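Local coordinates for periplasmic branched-chain amino acid-binding protein (Burkholderia mallei, PDB 3I09) that probably binds branched-chain amino acids or related small ligands in the periplasm for an ABC transporter, and holds acetoacetic acid in this crystal, at residues A[34-37]-A[38-42]; A[303-306]-A[307-311]. One frame throughout, in Å; residues are numbered along the deposited sequence.

Both contacts are local, each within one continuous run of chain, and contact 1 comes earlier in the chain. Contact 1 (34-37 with 38-42) is the turn from helix 22-36 into edge strand 39-40. Contact 2 (303-306 with 307-311) lies mostly on the short helix 302-309. Their centres lie about 19 Å apart and their nearest atoms about 7 Å apart, without touching. Helix 278-297 lies against both: Leu291, Val294 and Gln295 meet contact 1, while Thr289, Tyr290, Ala296 and Ala297 meet contact 2. The two are on the same side of the chain's centre, their centres about 26 and 23 Å from it. Neither contributes a residue to the acetoacetate pocket, which includes Tyr17, Ser81 and Tyr150.

Contact 1: A[34-37]-A[38-42]; sequences ADFG and GKVNG
The Phe36 ring presents its edge to the backbone of Lys39, with Lys39 O lying in the ring plane, 3.7 Å from Phe36 CD2. Val40 approaches at a slant, its CG2 lying off the ring plane, 3.9 Å from Phe36 CE2. This is a helix-to-strand turn with a Schellman motif at the C-terminal end of helix 22-36. Gly37 is the residue that leaves the helix. It has a positive phi (109°), as the Schellman motif requires. Gly37 N still bonds back to Ala34 O at 3.0 Å. Gly38 also has positive phi, and the chain then enters strand 39-40, the edge strand of the six-stranded mixed sheet.

Phe36 holds CG anti to its own N (chi1 -163°), which carries the ring forward to the strand. Val40 CG2 takes the matching anti place and is the branch that touches the ring. Both side chains also pack on helix 278-297, Phe36 on Leu291 and Gln295, Val40 on Val294 and Gln295. Asp35 points away from the turn and forms a salt bridge with Arg267. Lys39 CG passes 3.8 Å from Gly37 O. One water spans the turn, donating to Phe36 O at 2.7 Å and to Lys39 O at 2.7 Å.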
loop_
_atom_site.group_PDB
_atom_site.type_symbol
_atom_site.label_atom_id
_atom_site.label_comp_id
_atom_site.label_asym_id
_atom_site.label_seq_id
_atom_site.Cartn_x
_atom_site.Cartn_y
_atom_site.Cartn_z
ATOM N N ALA A 34 -11.806 7.774 -17.736
ATOM C CA ALA A 34 -11.850 8.654 -18.897
ATOM C C ALA A 34 -10.886 8.188 -19.956
ATOM O O ALA A 34 -11.247 8.119 -21.143
ATOM C CB ALA A 34 -11.547 10.096 -18.486
ATOM N N ASP A 35 -9.659 7.830 -19.560
ATOM C CA ASP A 35 -8.668 7.396 -20.559
ATOM C C ASP A 35 -9.052 6.127 -21.322
ATOM O O ASP A 35 -8.705 5.975 -22.501
ATOM C CB ASP A 35 -7.281 7.227 -19.957
ATOM C CG ASP A 35 -6.676 8.548 -19.480
ATOM O OD1 ASP A 35 -7.165 9.649 -19.847
ATOM O OD2 ASP A 35 -5.680 8.479 -18.728
ATOM N N PHE A 36 -9.792 5.245 -20.655
ATOM C CA PHE A 36 -10.259 3.994 -21.251
ATOM C C PHE A 36 -11.399 4.248 -22.263
ATOM O O PHE A 36 -11.724 3.380 -23.055
ATOM C CB PHE A 36 -10.772 3.076 -20.129
ATOM C CG PHE A 36 -10.910 1.634 -20.539
ATOM C CD1 PHE A 36 -9.814 0.810 -20.568
ATOM C CD2 PHE A 36 -12.137 1.114 -20.906
ATOM C CE1 PHE A 36 -9.938 -0.515 -20.954
ATOM C CE2 PHE A 36 -12.248 -0.216 -21.287
ATOM C CZ PHE A 36 -11.152 -1.012 -21.322
ATOM N N GLY A 37 -11.962 5.456 -22.224
ATOM C CA GLY A 37 -13.078 5.876 -23.093
ATOM C C GLY A 37 -14.414 6.044 -22.398
ATOM O O GLY A 37 -15.424 6.326 -23.058
ATOM N N GLY A 38 -14.471 5.876 -21.074
ATOM C CA GLY A 38 -15.684 6.192 -20.313
ATOM C C GLY A 38 -16.800 5.160 -20.381
ATOM O O GLY A 38 -17.841 5.340 -19.754
ATOM N N LYS A 39 -16.583 4.083 -21.148
ATOM C CA LYS A 39 -17.537 2.999 -21.246
ATOM C C LYS A 39 -16.818 1.686 -21.456
ATOM O O LYS A 39 -15.640 1.655 -21.821
ATOM C CB LYS A 39 -18.517 3.252 -22.386
ATOM C CG LYS A 39 -17.904 3.505 -23.682
ATOM C CD LYS A 39 -18.982 3.579 -24.798
ATOM C CE LYS A 39 -18.386 3.010 -26.121
ATOM N NZ LYS A 39 -19.394 2.832 -27.212
ATOM N N VAL A 40 -17.519 0.596 -21.197
ATOM C CA VAL A 40 -17.004 -0.728 -21.479
ATOM C C VAL A 40 -18.202 -1.640 -21.688
ATOM O O VAL A 40 -19.231 -1.458 -21.054
ATOM C CB VAL A 40 -16.057 -1.279 -20.386
ATOM C CG1 VAL A 40 -16.761 -1.526 -19.058
ATOM C CG2 VAL A 40 -15.376 -2.572 -20.888
ATOM N N ASN A 41 -18.060 -2.574 -22.607
ATOM C CA ASN A 41 -19.162 -3.434 -23.046
ATOM C C ASN A 41 -20.442 -2.685 -23.369
ATOM O O ASN A 41 -21.549 -3.106 -23.008
ATOM C CB ASN A 41 -19.423 -4.511 -22.017
ATOM C CG ASN A 41 -18.247 -5.448 -21.843
ATOM O OD1 ASN A 41 -17.375 -5.585 -22.721
ATOM N ND2 ASN A 41 -18.222 -6.122 -20.700
ATOM N N GLY A 42 -20.280 -1.545 -24.028
ATOM C CA GLY A 42 -21.398 -0.720 -24.399
ATOM C C GLY A 42 -22.098 0.027 -23.275
ATOM O O GLY A 42 -23.101 0.652 -23.523
HETATM O O HOH W 1 -14.168 2.515 -23.901
#

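Contact 2: A[303-306]-A[307-311]; sequences DKVM and AQLKK. With EDO (1,2-ethanediol), chain K.
Val305 and Leu309, one helical turn apart, run alongside each other in the same direction. Val305 CG1 touches Leu309 CD1 at 3.9 Å. The same CD1 is met from another side by the selenium of Met306, a selenomethionine, at 4.0 Å. The Met306 chain is bent at both chi2 and chi3. The bends turn its CE toward the aliphatic part of Lys310, 3.8 Å from Lys310 CE. Lys310 is extended beyond CG, and its NZ reaches Thr325 O.

These contacts follow the i to i+3 and i to i+4 spacings of the helix. Four successive i to i+4 hydrogen bonds join the two halves of this alpha helix. The bond from Leu309 N to Val305 O is 2.8 Å long and nearly straight, 166° at the hydrogen, and it runs close to the line of the carbonyl. The last of the four, from Lys310 N to Met306 O, is more bent at 146°. Lys311 N bonds to Gln308 O, three residues back.

Near the N-terminal end of the helix a 1,2-ethanediol, probably from the crystallisation liquor, is held by both backbone and side chain of Asp303. Asp303 N donates to the diol O2 at 3.0 Å, and the diol O1 donates to Asp303 OD2 at 2.6 Å. Asp301 holds the diol as well, and Tyr116 OH bonds the other carboxylate oxygen of Asp303.

Val305, Met306 and Leu309 all pack on Val97 of strand 97-100. Helix 278-297 flanks the helix too, with Tyr290 against Val305, Thr289 against Leu309, and Ala296 and Ala297 against Gln308.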
loop_
_atom_site.group_PDB
_atom_site.type_symbol
_atom_site.label_atom_id
_atom_site.label_comp_id
_atom_site.label_asym_id
_atom_site.label_seq_id
_atom_site.Cartn_x
_atom_site.Cartn_y
_atom_site.Cartn_z
ATOM N N ASP A 303 -17.139 -14.162 -11.713
ATOM C CA ASP A 303 -16.316 -15.334 -12.003
ATOM C C ASP A 303 -15.581 -15.216 -13.342
ATOM O O ASP A 303 -14.407 -15.563 -13.404
ATOM C CB ASP A 303 -17.097 -16.631 -11.891
ATOM C CG ASP A 303 -17.510 -16.956 -10.458
ATOM O OD1 ASP A 303 -16.910 -16.437 -9.488
ATOM O OD2 ASP A 303 -18.441 -17.786 -10.315
ATOM N N LYS A 304 -16.237 -14.676 -14.366
ATOM C CA LYS A 304 -15.597 -14.424 -15.647
ATOM C C LYS A 304 -14.495 -13.375 -15.533
ATOM O O LYS A 304 -13.444 -13.544 -16.111
ATOM C CB LYS A 304 -16.601 -13.980 -16.707
ATOM C CG LYS A 304 -17.612 -15.081 -17.061
ATOM C CD LYS A 304 -18.631 -14.597 -18.069
ATOM C CE LYS A 304 -19.555 -15.735 -18.443
ATOM N NZ LYS A 304 -20.495 -15.314 -19.520
ATOM N N VAL A 305 -14.751 -12.294 -14.787
ATOM C CA VAL A 305 -13.746 -11.218 -14.629
ATOM C C VAL A 305 -12.539 -11.734 -13.842
ATOM O O VAL A 305 -11.390 -11.494 -14.238
ATOM C CB VAL A 305 -14.363 -9.938 -13.984
ATOM C CG1 VAL A 305 -13.259 -8.931 -13.673
ATOM C CG2 VAL A 305 -15.438 -9.345 -14.940
HETATM N N MSE A 306 -12.771 -12.505 -12.782
HETATM C CA MSE A 306 -11.659 -13.049 -11.995
HETATM C C MSE A 306 -10.797 -13.970 -12.859
HETATM O O MSE A 306 -9.558 -13.889 -12.790
HETATM C CB MSE A 306 -12.131 -13.792 -10.725
HETATM C CG MSE A 306 -12.629 -12.920 -9.577
HETATM SE SE MSE A 306 -11.547 -11.435 -9.012
HETATM C CE MSE A 306 -9.892 -12.341 -8.671
ATOM N N ALA A 307 -11.430 -14.793 -13.702
ATOM C CA ALA A 307 -10.689 -15.675 -14.615
ATOM C C ALA A 307 -9.833 -14.855 -15.599
ATOM O O ALA A 307 -8.653 -15.181 -15.820
ATOM C CB ALA A 307 -11.633 -16.647 -15.373
ATOM N N GLN A 308 -10.382 -13.766 -16.138
ATOM C CA GLN A 308 -9.598 -12.853 -16.986
ATOM C C GLN A 308 -8.461 -12.240 -16.187
ATOM O O GLN A 308 -7.331 -12.221 -16.667
ATOM C CB GLN A 308 -10.416 -11.714 -17.600
ATOM C CG GLN A 308 -11.319 -12.099 -18.743
ATOM C CD GLN A 308 -10.543 -12.505 -20.002
ATOM O OE1 GLN A 308 -9.361 -12.149 -20.199
ATOM N NE2 GLN A 308 -11.207 -13.222 -20.855
ATOM N N LEU A 309 -8.744 -11.725 -14.986
ATOM C CA LEU A 309 -7.695 -11.099 -14.191
ATOM C C LEU A 309 -6.526 -12.045 -13.924
ATOM O O LEU A 309 -5.364 -11.617 -13.913
ATOM C CB LEU A 309 -8.257 -10.540 -12.881
ATOM C CG LEU A 309 -9.090 -9.268 -13.000
ATOM C CD1 LEU A 309 -9.864 -9.014 -11.680
ATOM C CD2 LEU A 309 -8.247 -8.048 -13.401
ATOM N N LYS A 310 -6.841 -13.320 -13.727
ATOM C CA LYS A 310 -5.828 -14.324 -13.412
ATOM C C LYS A 310 -5.163 -14.963 -14.604
ATOM O O LYS A 310 -4.262 -15.764 -14.415
ATOM C CB LYS A 310 -6.402 -15.372 -12.447
ATOM C CG LYS A 310 -6.543 -14.731 -11.048
ATOM C CD LYS A 310 -6.772 -15.625 -9.913
ATOM C CE LYS A 310 -6.973 -14.805 -8.610
ATOM N NZ LYS A 310 -7.405 -15.601 -7.454
ATOM N N LYS A 311 -5.523 -14.552 -15.814
ATOM C CA LYS A 311 -4.833 -15.055 -16.997
ATOM C C LYS A 311 -4.205 -13.986 -17.888
ATOM O O LYS A 311 -3.613 -14.353 -18.886
ATOM C CB LYS A 311 -5.758 -15.940 -17.836
ATOM C CG LYS A 311 -6.776 -15.184 -18.729
ATOM C CD LYS A 311 -7.849 -16.170 -19.228
ATOM C CE LYS A 311 -8.787 -15.541 -20.268
ATOM N NZ LYS A 311 -9.701 -16.591 -20.881
HETATM C C1 EDO K . -20.751 -15.405 -8.925
HETATM O O1 EDO K . -20.592 -16.802 -9.150
HETATM C C2 EDO K . -21.088 -14.750 -10.248
HETATM O O2 EDO K . -20.015 -14.950 -11.164
#